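Local coordinates for protein 2-oxoglutarate-dependent dioxygenase DAO (Oryza sativa subsp. indica, PDB 6KUN) that probably catalyses the irreversible oxidation of the auxin indole-3-acetic acid to inactive 2-oxoindole-3-acetic acid, using iron(II) and 2-oxoglutarate, at residues B[172-177]-B[282-287]; B[176-181]-B[220-225]; B[215-220]-B[278-283]. All blocks are in the same frame, centred on the assembly; numbering follows the deposited sequence. Where two conformers were deposited one is given.

Contact 1: B[172-177]-B[282-287]; sequences VHTDSG and RLRLST. With IAC (1H-indol-3-ylacetic acid), chain H; AKG (2-oxoglutaric acid), chain G.
R284 reaches out of its helix and grips T174 end-on. NH2 donates to T174 O at 3.0 Å, approaching with a C=O...N angle of 159°, while NH1 donates to T174 OG1, also at 3.0 Å, nearly in the guanidinium plane. A weak bond from NH1 to the same T174 O (3.2 Å) completes the grip. S176 CB sits over one face of the guanidinium, toward its rim, and packs 3.7 Å from R284 CD. At the guanidinium edge comes the benzo ring of the bound indole-3-acetic acid: R284 NE lies 3.0 Å from its C5, close to the indole plane, so the two groups meet edge to edge and tightly. S176 OG turns to the indole N at 3.1 Å and hydrogen-bonds to Y277 OH, so S176 lines the auxin pocket while padding the arginine.

A second shell fixes these groups. D217 pairs with R284 NH1 in a salt bridge, and its other oxygen, OD1, is hydrogen-bonded to the T174 hydroxyl, tying both sides together. One residue either side of T174 stand H173 and D175, which with H232 are the predicted iron ligands; H173 NE2 makes a weak 3.5 Å bond to O2 of 2-oxoglutarate. The contact thus joins the corner leaving strand 168-173, beside strand 232-235, to helix 277-287, with auxin held between them.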
loop_
_atom_site.group_PDB
_atom_site.type_symbol
_atom_site.label_atom_id
_atom_site.label_comp_id
_atom_site.label_asym_id
_atom_site.label_seq_id
_atom_site.Cartn_x
_atom_site.Cartn_y
_atom_site.Cartn_z
ATOM N N VAL B 172 -13.705 11.451 -20.646
ATOM C CA VAL B 172 -14.165 10.135 -21.078
ATOM C C VAL B 172 -13.549 9.758 -22.427
ATOM O O VAL B 172 -13.758 10.443 -23.427
ATOM C CB VAL B 172 -15.699 10.081 -21.174
ATOM C CG1 VAL B 172 -16.078 8.666 -21.623
ATOM C CG2 VAL B 172 -16.361 10.436 -19.870
ATOM N N HIS B 173 -12.922 8.590 -22.477
ATOM C CA HIS B 173 -12.310 8.129 -23.704
ATOM C C HIS B 173 -12.161 6.621 -23.633
ATOM O O HIS B 173 -12.336 6.002 -22.579
ATOM C CB HIS B 173 -10.938 8.761 -23.892
ATOM C CG HIS B 173 -9.960 8.330 -22.843
ATOM N ND1 HIS B 173 -10.124 8.630 -21.506
ATOM C CD2 HIS B 173 -8.837 7.584 -22.919
ATOM C CE1 HIS B 173 -9.129 8.117 -20.810
ATOM N NE2 HIS B 173 -8.333 7.482 -21.646
ATOM N N THR B 174 -11.790 6.049 -24.767
ATOM C CA THR B 174 -11.340 4.666 -24.855
ATOM C C THR B 174 -9.843 4.736 -25.127
ATOM O O THR B 174 -9.361 5.718 -25.661
ATOM C CB THR B 174 -12.041 3.872 -25.963
ATOM O OG1 THR B 174 -11.832 4.524 -27.231
ATOM C CG2 THR B 174 -13.535 3.684 -25.673
ATOM N N ASP B 175 -9.136 3.669 -24.792
ATOM C CA ASP B 175 -7.783 3.494 -25.282
ATOM C C ASP B 175 -7.847 3.059 -26.740
ATOM O O ASP B 175 -8.661 2.206 -27.091
ATOM C CB ASP B 175 -7.042 2.427 -24.473
ATOM C CG ASP B 175 -6.914 2.780 -23.006
ATOM O OD1 ASP B 175 -7.014 3.975 -22.660
ATOM O OD2 ASP B 175 -6.700 1.858 -22.204
ATOM N N SER B 176 -6.936 3.583 -27.576
ATOM C CA SER B 176 -6.959 3.231 -28.993
ATOM C C SER B 176 -6.482 1.801 -29.225
ATOM O O SER B 176 -6.889 1.159 -30.211
ATOM C CB SER B 176 -6.061 4.187 -29.795
ATOM O OG SER B 176 -4.736 4.133 -29.319
ATOM N N GLY B 177 -5.643 1.290 -28.318
ATOM C CA GLY B 177 -4.943 0.039 -28.501
ATOM C C GLY B 177 -5.758 -1.198 -28.181
ATOM O O GLY B 177 -6.979 -1.164 -28.035
ATOM N N ARG B 282 -4.108 8.547 -36.127
ATOM C CA ARG B 282 -4.297 9.784 -36.872
ATOM C C ARG B 282 -5.766 10.164 -36.921
ATOM O O ARG B 282 -6.134 11.320 -36.668
ATOM C CB ARG B 282 -3.784 9.628 -38.300
ATOM C CG ARG B 282 -2.329 9.387 -38.457
ATOM C CD ARG B 282 -1.981 9.334 -39.965
ATOM N NE ARG B 282 -2.377 10.554 -40.668
ATOM C CZ ARG B 282 -1.568 11.584 -40.895
ATOM N NH1 ARG B 282 -0.312 11.554 -40.475
ATOM N NH2 ARG B 282 -1.992 12.653 -41.534
ATOM N N LEU B 283 -6.620 9.192 -37.279
ATOM C CA LEU B 283 -8.047 9.453 -37.424
ATOM C C LEU B 283 -8.672 9.916 -36.114
ATOM O O LEU B 283 -9.527 10.801 -36.122
ATOM C CB LEU B 283 -8.751 8.198 -37.942
ATOM C CG LEU B 283 -10.221 8.323 -38.360
ATOM C CD1 LEU B 283 -10.379 9.128 -39.620
ATOM C CD2 LEU B 283 -10.844 6.921 -38.514
ATOM N N ARG B 284 -8.285 9.326 -34.977
ATOM C CA ARG B 284 -8.761 9.831 -33.691
ATOM C C ARG B 284 -8.286 11.269 -33.487
ATOM O O ARG B 284 -9.066 12.153 -33.101
ATOM C CB ARG B 284 -8.279 8.929 -32.532
ATOM C CG ARG B 284 -9.056 7.582 -32.419
ATOM C CD ARG B 284 -8.467 6.585 -31.358
ATOM N NE ARG B 284 -8.241 7.221 -30.060
ATOM C CZ ARG B 284 -8.875 6.929 -28.911
ATOM N NH1 ARG B 284 -9.780 6.001 -28.862
ATOM N NH2 ARG B 284 -8.545 7.589 -27.811
ATOM N N LEU B 285 -7.003 11.520 -33.772
ATOM C CA LEU B 285 -6.428 12.856 -33.561
ATOM C C LEU B 285 -7.098 13.905 -34.444
ATOM O O LEU B 285 -7.389 15.010 -33.977
ATOM C CB LEU B 285 -4.919 12.792 -33.811
ATOM C CG LEU B 285 -4.139 14.106 -33.732
ATOM C CD1 LEU B 285 -4.266 14.705 -32.335
ATOM C CD2 LEU B 285 -2.670 13.900 -34.086
ATOM N N SER B 286 -7.434 13.561 -35.688
ATOM C CA SER B 286 -8.002 14.587 -36.566
ATOM C C SER B 286 -9.514 14.762 -36.387
ATOM O O SER B 286 -10.009 15.874 -36.561
ATOM C CB SER B 286 -7.682 14.281 -38.036
ATOM O OG SER B 286 -8.437 13.204 -38.545
ATOM N N THR B 287 -10.265 13.697 -36.033
ATOM C CA THR B 287 -11.698 13.845 -35.784
ATOM C C THR B 287 -12.015 14.274 -34.352
ATOM O O THR B 287 -13.143 14.688 -34.077
ATOM C CB THR B 287 -12.479 12.542 -36.020
ATOM O OG1 THR B 287 -11.961 11.519 -35.156
ATOM C CG2 THR B 287 -12.407 12.094 -37.482
HETATM C C IAC H . -5.176 8.547 -29.057
HETATM C C1 IAC H . -4.033 9.163 -28.671
HETATM C C2 IAC H . -4.053 10.509 -28.226
HETATM C C3 IAC H . -5.244 11.193 -28.179
HETATM C C4 IAC H . -6.411 10.557 -28.563
HETATM C C5 IAC H . -6.360 9.262 -29.013
HETATM C C7 IAC H . -3.030 8.282 -28.811
HETATM C C8 IAC H . -3.538 7.091 -29.295
HETATM C C17 IAC H . -1.526 8.364 -28.562
HETATM C C18 IAC H . -1.156 8.158 -27.104
HETATM N N IAC H . -4.878 7.262 -29.448
HETATM O O2 IAC H . -0.192 8.823 -26.634
HETATM O O3 IAC H . -1.780 7.324 -26.392
HETATM C C1 AKG G . -6.018 5.344 -19.011
HETATM O O1 AKG G . -5.670 4.315 -18.393
HETATM O O2 AKG G . -5.878 5.452 -20.248
HETATM C C2 AKG G . -6.605 6.454 -18.266
HETATM O O5 AKG G . -7.728 6.846 -18.533
HETATM C C3 AKG G . -5.812 7.115 -17.163
HETATM C C4 AKG G . -5.091 6.049 -16.348
HETATM C C5 AKG G . -4.319 6.707 -15.229
HETATM O O3 AKG G . -4.681 6.496 -14.050
HETATM O O4 AKG G . -3.349 7.438 -15.523
#

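Contact 2: B[176-181]-B[220-225]; sequences SGFLTV and QAWSNG. With IAC (1H-indol-3-ylacetic acid), chain H.
A T-shaped aromatic pair, F178 on W222, holds the turn that enters strand 179-183 of the jelly-roll core against the end of helix 217-222. F178 presents its edge: CE1 lies 3.5 Å from W222 CE3, with W222 CD2, at the fusion of the indole, nearly as close, and CZ follows a little farther from the same CE3. Both F178 carbons come down on one face of the tryptophan, displaced toward its rim. The F178 ring and the six-membered ring of W222 have centroids 5.1 Å apart and planes at 86°, close to perpendicular, so the ring hydrogens of F178 are directed at the indole's pi cloud.

The F178 stem does not aim straight at the helix; with CG anti to the backbone N (chi1 -175°), the ring extends far enough for its outer end to reach the indole. W222, by contrast, leaves its helix already directed at the phenylalanine. No hydrogen bond crosses between the two segments, and the two aromatic side chains make nearly all of the join.

Each partner stands beside a backbone motif. F178 and L179 face L249 together in a classic beta bulge, just where the strand begins. On the other side the helix closes with a Schellman motif, in which G225 N bonds to Q220 O at 2.8 Å and N224 N to A221 O at 3.1 Å, N224 taking positive phi as the C-prime residue.

Further aromatic cover comes from W149, edge-to-face with F178, and from F146. Around the pair, A132 of helix 111-138 and L249 of strand 242-249 also pack on F178, while L141 and P260 from loops press on W222.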
loop_
_atom_site.group_PDB
_atom_site.type_symbol
_atom_site.label_atom_id
_atom_site.label_comp_id
_atom_site.label_asym_id
_atom_site.label_seq_id
_atom_site.Cartn_x
_atom_site.Cartn_y
_atom_site.Cartn_z
ATOM N N SER B 176 -6.936 3.583 -27.576
ATOM C CA SER B 176 -6.959 3.231 -28.993
ATOM C C SER B 176 -6.482 1.801 -29.225
ATOM O O SER B 176 -6.889 1.159 -30.211
ATOM C CB SER B 176 -6.061 4.187 -29.795
ATOM O OG SER B 176 -4.736 4.133 -29.319
ATOM N N GLY B 177 -5.643 1.290 -28.318
ATOM C CA GLY B 177 -4.943 0.039 -28.501
ATOM C C GLY B 177 -5.758 -1.198 -28.181
ATOM O O GLY B 177 -6.979 -1.164 -28.035
ATOM N N PHE B 178 -5.038 -2.304 -28.007
ATOM C CA PHE B 178 -5.655 -3.620 -27.828
ATOM C C PHE B 178 -6.131 -3.852 -26.398
ATOM O O PHE B 178 -7.337 -4.093 -26.157
ATOM C CB PHE B 178 -4.620 -4.686 -28.290
ATOM C CG PHE B 178 -5.103 -6.074 -28.294
ATOM C CD1 PHE B 178 -6.058 -6.500 -29.230
ATOM C CD2 PHE B 178 -4.606 -7.001 -27.384
ATOM C CE1 PHE B 178 -6.523 -7.815 -29.221
ATOM C CE2 PHE B 178 -5.091 -8.295 -27.331
ATOM C CZ PHE B 178 -6.038 -8.710 -28.280
ATOM N N LEU B 179 -5.183 -3.858 -25.452
ATOM C CA LEU B 179 -5.437 -4.091 -24.037
ATOM C C LEU B 179 -4.531 -3.183 -23.231
ATOM O O LEU B 179 -3.405 -2.905 -23.653
ATOM C CB LEU B 179 -5.109 -5.519 -23.601
ATOM C CG LEU B 179 -6.001 -6.642 -24.091
ATOM C CD1 LEU B 179 -5.425 -7.971 -23.668
ATOM C CD2 LEU B 179 -7.407 -6.452 -23.592
ATOM N N THR B 180 -4.991 -2.782 -22.052
ATOM C CA THR B 180 -4.214 -1.970 -21.142
ATOM C C THR B 180 -4.232 -2.580 -19.755
ATOM O O THR B 180 -5.306 -2.930 -19.258
ATOM C CB THR B 180 -4.762 -0.551 -21.078
ATOM O OG1 THR B 180 -4.794 -0.013 -22.394
ATOM C CG2 THR B 180 -3.819 0.314 -20.207
ATOM N N VAL B 181 -3.047 -2.693 -19.119
ATOM C CA VAL B 181 -2.963 -3.155 -17.745
ATOM C C VAL B 181 -2.571 -1.963 -16.888
ATOM O O VAL B 181 -1.540 -1.341 -17.138
ATOM C CB VAL B 181 -1.973 -4.315 -17.548
ATOM C CG1 VAL B 181 -2.031 -4.797 -16.095
ATOM C CG2 VAL B 181 -2.292 -5.440 -18.464
ATOM N N GLN B 220 -11.613 -4.279 -29.816
ATOM C CA GLN B 220 -12.946 -4.410 -30.407
ATOM C C GLN B 220 -12.846 -4.780 -31.879
ATOM O O GLN B 220 -13.612 -5.599 -32.368
ATOM C CB GLN B 220 -13.709 -3.095 -30.210
ATOM C CG GLN B 220 -14.813 -2.731 -31.223
ATOM C CD GLN B 220 -16.110 -3.505 -31.029
ATOM O OE1 GLN B 220 -16.301 -4.235 -30.033
ATOM N NE2 GLN B 220 -16.994 -3.374 -31.999
ATOM N N ALA B 221 -11.885 -4.213 -32.597
ATOM C CA ALA B 221 -11.777 -4.473 -34.029
ATOM C C ALA B 221 -11.134 -5.833 -34.300
ATOM O O ALA B 221 -11.641 -6.624 -35.101
ATOM C CB ALA B 221 -11.014 -3.341 -34.734
ATOM N N TRP B 222 -10.040 -6.146 -33.632
ATOM C CA TRP B 222 -9.402 -7.448 -33.783
ATOM C C TRP B 222 -10.329 -8.588 -33.392
ATOM O O TRP B 222 -10.226 -9.694 -33.940
ATOM C CB TRP B 222 -8.143 -7.464 -32.923
ATOM C CG TRP B 222 -7.393 -8.737 -32.890
ATOM C CD1 TRP B 222 -6.301 -9.071 -33.662
ATOM C CD2 TRP B 222 -7.618 -9.821 -32.016
ATOM N NE1 TRP B 222 -5.873 -10.328 -33.326
ATOM C CE2 TRP B 222 -6.656 -10.805 -32.306
ATOM C CE3 TRP B 222 -8.546 -10.066 -30.995
ATOM C CZ2 TRP B 222 -6.599 -12.005 -31.624
ATOM C CZ3 TRP B 222 -8.479 -11.248 -30.317
ATOM C CH2 TRP B 222 -7.522 -12.213 -30.639
ATOM N N SER B 223 -11.224 -8.363 -32.444
ATOM C CA SER B 223 -12.095 -9.438 -31.979
ATOM C C SER B 223 -13.377 -9.544 -32.805
ATOM O O SER B 223 -14.276 -10.296 -32.444
ATOM C CB SER B 223 -12.428 -9.232 -30.517
ATOM O OG SER B 223 -13.344 -8.166 -30.361
ATOM N N ASN B 224 -13.460 -8.776 -33.876
ATOM C CA ASN B 224 -14.638 -8.677 -34.717
ATOM C C ASN B 224 -15.871 -8.269 -33.944
ATOM O O ASN B 224 -16.946 -8.809 -34.165
ATOM C CB ASN B 224 -14.923 -9.972 -35.464
ATOM C CG ASN B 224 -15.845 -9.735 -36.628
ATOM O OD1 ASN B 224 -15.665 -8.784 -37.370
ATOM N ND2 ASN B 224 -16.892 -10.536 -36.720
ATOM N N GLY B 225 -15.712 -7.344 -33.017
ATOM C CA GLY B 225 -16.835 -6.870 -32.240
ATOM C C GLY B 225 -17.121 -7.632 -30.966
ATOM O O GLY B 225 -18.022 -7.238 -30.229
HETATM C C IAC H . -5.176 8.547 -29.057
HETATM C C1 IAC H . -4.033 9.163 -28.671
HETATM C C2 IAC H . -4.053 10.509 -28.226
HETATM C C3 IAC H . -5.244 11.193 -28.179
HETATM C C4 IAC H . -6.411 10.557 -28.563
HETATM C C5 IAC H . -6.360 9.262 -29.013
HETATM C C7 IAC H . -3.030 8.282 -28.811
HETATM C C8 IAC H . -3.538 7.091 -29.295
HETATM C C17 IAC H . -1.526 8.364 -28.562
HETATM C C18 IAC H . -1.156 8.158 -27.104
HETATM N N IAC H . -4.878 7.262 -29.448
HETATM O O2 IAC H . -0.192 8.823 -26.634
HETATM O O3 IAC H . -1.780 7.324 -26.392
#

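Contact 3: B[215-220]-B[278-283]; sequences VGDVGQ and DDYRRL. With IAC (1H-indol-3-ylacetic acid), chain H.
Y280 and D217 meet in a short, buried hydrogen bond, and practically all the tight packing between 215-220 and 278-283 is gathered there. Y280 OH donates to D217 OD2 at 2.6 Å, the carboxylate oxygen lying near the plane of the tyrosine ring, at its edge. Seen from the aspartate, the hydroxyl arrives from above the carboxylate, 46° out of its plane, and the two flat groups are turned 70° against each other. The ring's flank is packed too: Y280 CE2 lies 3.5 Å from D217 OD2 and 3.8 Å from D217 CB. Y280 reaches across because its CG is anti to the backbone N (chi1 -180°), which throws the ring clear of its own helix.

D217 is the first residue of helix 217-222, behind G216 at the N-cap, and Q220 N bonds back to G216 O in the opening turn. This helix follows strand 211-215 of the major jelly-roll sheet. Both carboxylate oxygens are in use: OD2 is shared with R284 and OD1 with T174, and N229 ND2 is also hydrogen-bonded to OD1. With this many polar partners and the start of a helix, D217 is probably ionised. F275, L295 and L298 pack around the Y280 ring.

Away from this bond the packing thins quickly. V218 comes near the helix but its side chain stays 5.2 Å off. D278, D279 and R282 lie on the exposed side of helix 277-287. R281 leaves in another direction, toward the auxin pocket, where its CG lies 3.8 Å from C8 of the bound indole-3-acetic acid.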
loop_
_atom_site.group_PDB
_atom_site.type_symbol
_atom_site.label_atom_id
_atom_site.label_comp_id
_atom_site.label_asym_id
_atom_site.label_seq_id
_atom_site.Cartn_x
_atom_site.Cartn_y
_atom_site.Cartn_z
ATOM N N VAL B 215 -10.057 -3.207 -22.180
ATOM C CA VAL B 215 -10.028 -3.466 -23.622
ATOM C C VAL B 215 -10.151 -2.151 -24.354
ATOM O O VAL B 215 -11.004 -1.329 -24.020
ATOM C CB VAL B 215 -11.184 -4.416 -24.038
ATOM C CG1 VAL B 215 -11.163 -4.646 -25.551
ATOM C CG2 VAL B 215 -11.099 -5.718 -23.248
ATOM N N GLY B 216 -9.346 -1.974 -25.398
ATOM C CA GLY B 216 -9.356 -0.774 -26.198
ATOM C C GLY B 216 -9.927 -1.002 -27.594
ATOM O O GLY B 216 -10.458 -2.058 -27.930
ATOM N N ASP B 217 -9.818 0.039 -28.414
ATOM C CA ASP B 217 -10.513 0.051 -29.710
ATOM C C ASP B 217 -9.993 -1.051 -30.607
ATOM O O ASP B 217 -10.770 -1.748 -31.247
ATOM C CB ASP B 217 -10.358 1.388 -30.416
ATOM C CG ASP B 217 -11.083 2.530 -29.722
ATOM O OD1 ASP B 217 -11.882 2.318 -28.794
ATOM O OD2 ASP B 217 -10.799 3.703 -30.145
ATOM N N VAL B 218 -8.668 -1.222 -30.671
ATOM C CA VAL B 218 -8.092 -2.342 -31.427
ATOM C C VAL B 218 -8.566 -3.697 -30.913
ATOM O O VAL B 218 -8.747 -4.641 -31.703
ATOM C CB VAL B 218 -6.566 -2.270 -31.449
ATOM C CG1 VAL B 218 -5.992 -3.596 -31.923
ATOM C CG2 VAL B 218 -6.089 -1.123 -32.337
ATOM N N GLY B 219 -8.807 -3.822 -29.608
ATOM C CA GLY B 219 -9.406 -5.050 -29.102
ATOM C C GLY B 219 -10.774 -5.332 -29.724
ATOM O O GLY B 219 -11.106 -6.498 -30.072
ATOM N N GLN B 220 -11.613 -4.279 -29.816
ATOM C CA GLN B 220 -12.946 -4.410 -30.407
ATOM C C GLN B 220 -12.846 -4.780 -31.879
ATOM O O GLN B 220 -13.612 -5.599 -32.368
ATOM C CB GLN B 220 -13.709 -3.095 -30.210
ATOM C CG GLN B 220 -14.813 -2.731 -31.223
ATOM C CD GLN B 220 -16.110 -3.505 -31.029
ATOM O OE1 GLN B 220 -16.301 -4.235 -30.033
ATOM N NE2 GLN B 220 -16.994 -3.374 -31.999
ATOM N N ASP B 278 -1.483 2.910 -36.787
ATOM C CA ASP B 278 -0.992 4.273 -36.934
ATOM C C ASP B 278 -2.052 5.163 -37.575
ATOM O O ASP B 278 -2.354 6.243 -37.068
ATOM C CB ASP B 278 0.289 4.294 -37.769
ATOM C CG ASP B 278 1.005 5.629 -37.702
ATOM O OD1 ASP B 278 1.503 5.985 -36.613
ATOM O OD2 ASP B 278 1.071 6.323 -38.738
ATOM N N ASP B 279 -2.619 4.707 -38.690
ATOM C CA ASP B 279 -3.660 5.467 -39.368
ATOM C C ASP B 279 -4.881 5.670 -38.473
ATOM O O ASP B 279 -5.551 6.701 -38.539
ATOM C CB ASP B 279 -4.072 4.768 -40.665
ATOM C CG ASP B 279 -2.978 4.821 -41.741
ATOM O OD1 ASP B 279 -2.019 5.605 -41.590
ATOM O OD2 ASP B 279 -3.077 4.032 -42.713
ATOM N N TYR B 280 -5.229 4.673 -37.664
ATOM C CA TYR B 280 -6.377 4.849 -36.785
ATOM C C TYR B 280 -6.092 5.907 -35.727
ATOM O O TYR B 280 -6.968 6.721 -35.414
ATOM C CB TYR B 280 -6.780 3.509 -36.139
ATOM C CG TYR B 280 -7.965 3.679 -35.244
ATOM C CD1 TYR B 280 -9.193 4.113 -35.743
ATOM C CD2 TYR B 280 -7.841 3.482 -33.881
ATOM C CE1 TYR B 280 -10.264 4.319 -34.894
ATOM C CE2 TYR B 280 -8.896 3.682 -33.043
ATOM C CZ TYR B 280 -10.095 4.095 -33.548
ATOM O OH TYR B 280 -11.119 4.287 -32.671
ATOM N N ARG B 281 -4.856 5.937 -35.190
ATOM C CA ARG B 281 -4.478 7.010 -34.264
ATOM C C ARG B 281 -4.610 8.391 -34.894
ATOM O O ARG B 281 -5.131 9.316 -34.269
ATOM C CB ARG B 281 -3.049 6.797 -33.785
ATOM C CG ARG B 281 -2.890 5.682 -32.802
ATOM C CD ARG B 281 -1.462 5.619 -32.258
ATOM N NE ARG B 281 -1.059 6.828 -31.544
ATOM C CZ ARG B 281 0.207 7.133 -31.259
ATOM N NH1 ARG B 281 1.167 6.310 -31.627
ATOM N NH2 ARG B 281 0.496 8.242 -30.609
ATOM N N ARG B 282 -4.108 8.547 -36.127
ATOM C CA ARG B 282 -4.297 9.784 -36.872
ATOM C C ARG B 282 -5.766 10.164 -36.921
ATOM O O ARG B 282 -6.134 11.320 -36.668
ATOM C CB ARG B 282 -3.784 9.628 -38.300
ATOM C CG ARG B 282 -2.329 9.387 -38.457
ATOM C CD ARG B 282 -1.981 9.334 -39.965
ATOM N NE ARG B 282 -2.377 10.554 -40.668
ATOM C CZ ARG B 282 -1.568 11.584 -40.895
ATOM N NH1 ARG B 282 -0.312 11.554 -40.475
ATOM N NH2 ARG B 282 -1.992 12.653 -41.534
ATOM N N LEU B 283 -6.620 9.192 -37.279
ATOM C CA LEU B 283 -8.047 9.453 -37.424
ATOM C C LEU B 283 -8.672 9.916 -36.114
ATOM O O LEU B 283 -9.527 10.801 -36.122
ATOM C CB LEU B 283 -8.751 8.198 -37.942
ATOM C CG LEU B 283 -10.221 8.323 -38.360
ATOM C CD1 LEU B 283 -10.379 9.128 -39.620
ATOM C CD2 LEU B 283 -10.844 6.921 -38.514
HETATM C C IAC H . -5.176 8.547 -29.057
HETATM C C1 IAC H . -4.033 9.163 -28.671
HETATM C C2 IAC H . -4.053 10.509 -28.226
HETATM C C3 IAC H . -5.244 11.193 -28.179
HETATM C C4 IAC H . -6.411 10.557 -28.563
HETATM C C5 IAC H . -6.360 9.262 -29.013
HETATM C C7 IAC H . -3.030 8.282 -28.811
HETATM C C8 IAC H . -3.538 7.091 -29.295
HETATM C C17 IAC H . -1.526 8.364 -28.562
HETATM C C18 IAC H . -1.156 8.158 -27.104
HETATM N N IAC H . -4.878 7.262 -29.448
HETATM O O2 IAC H . -0.192 8.823 -26.634
HETATM O O3 IAC H . -1.780 7.324 -26.392
#

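How the contacts relate
Contacts 1 and 3 have centres 7 Å apart and both end on helix 277-287, with the auxin pocket beside them; S176 and R284 of contact 1 and R281 of contact 3 belong to that pocket. The link between them is direct: D217 N lies 2.8 Å from D175 O, backed up through the D217 carboxylate (T174 OG1 to OD1, 2.7 Å). The centre of contact 2 is 8 Å from that of contact 3, and both use helix 217-222; S176 O meets V218 N at 3.0 Å. Its centre is 13 Å from that of contact 1, yet T180 OG1 comes within 2.7 Å of D175 OD2, tying strand 179-183 to a predicted iron ligand.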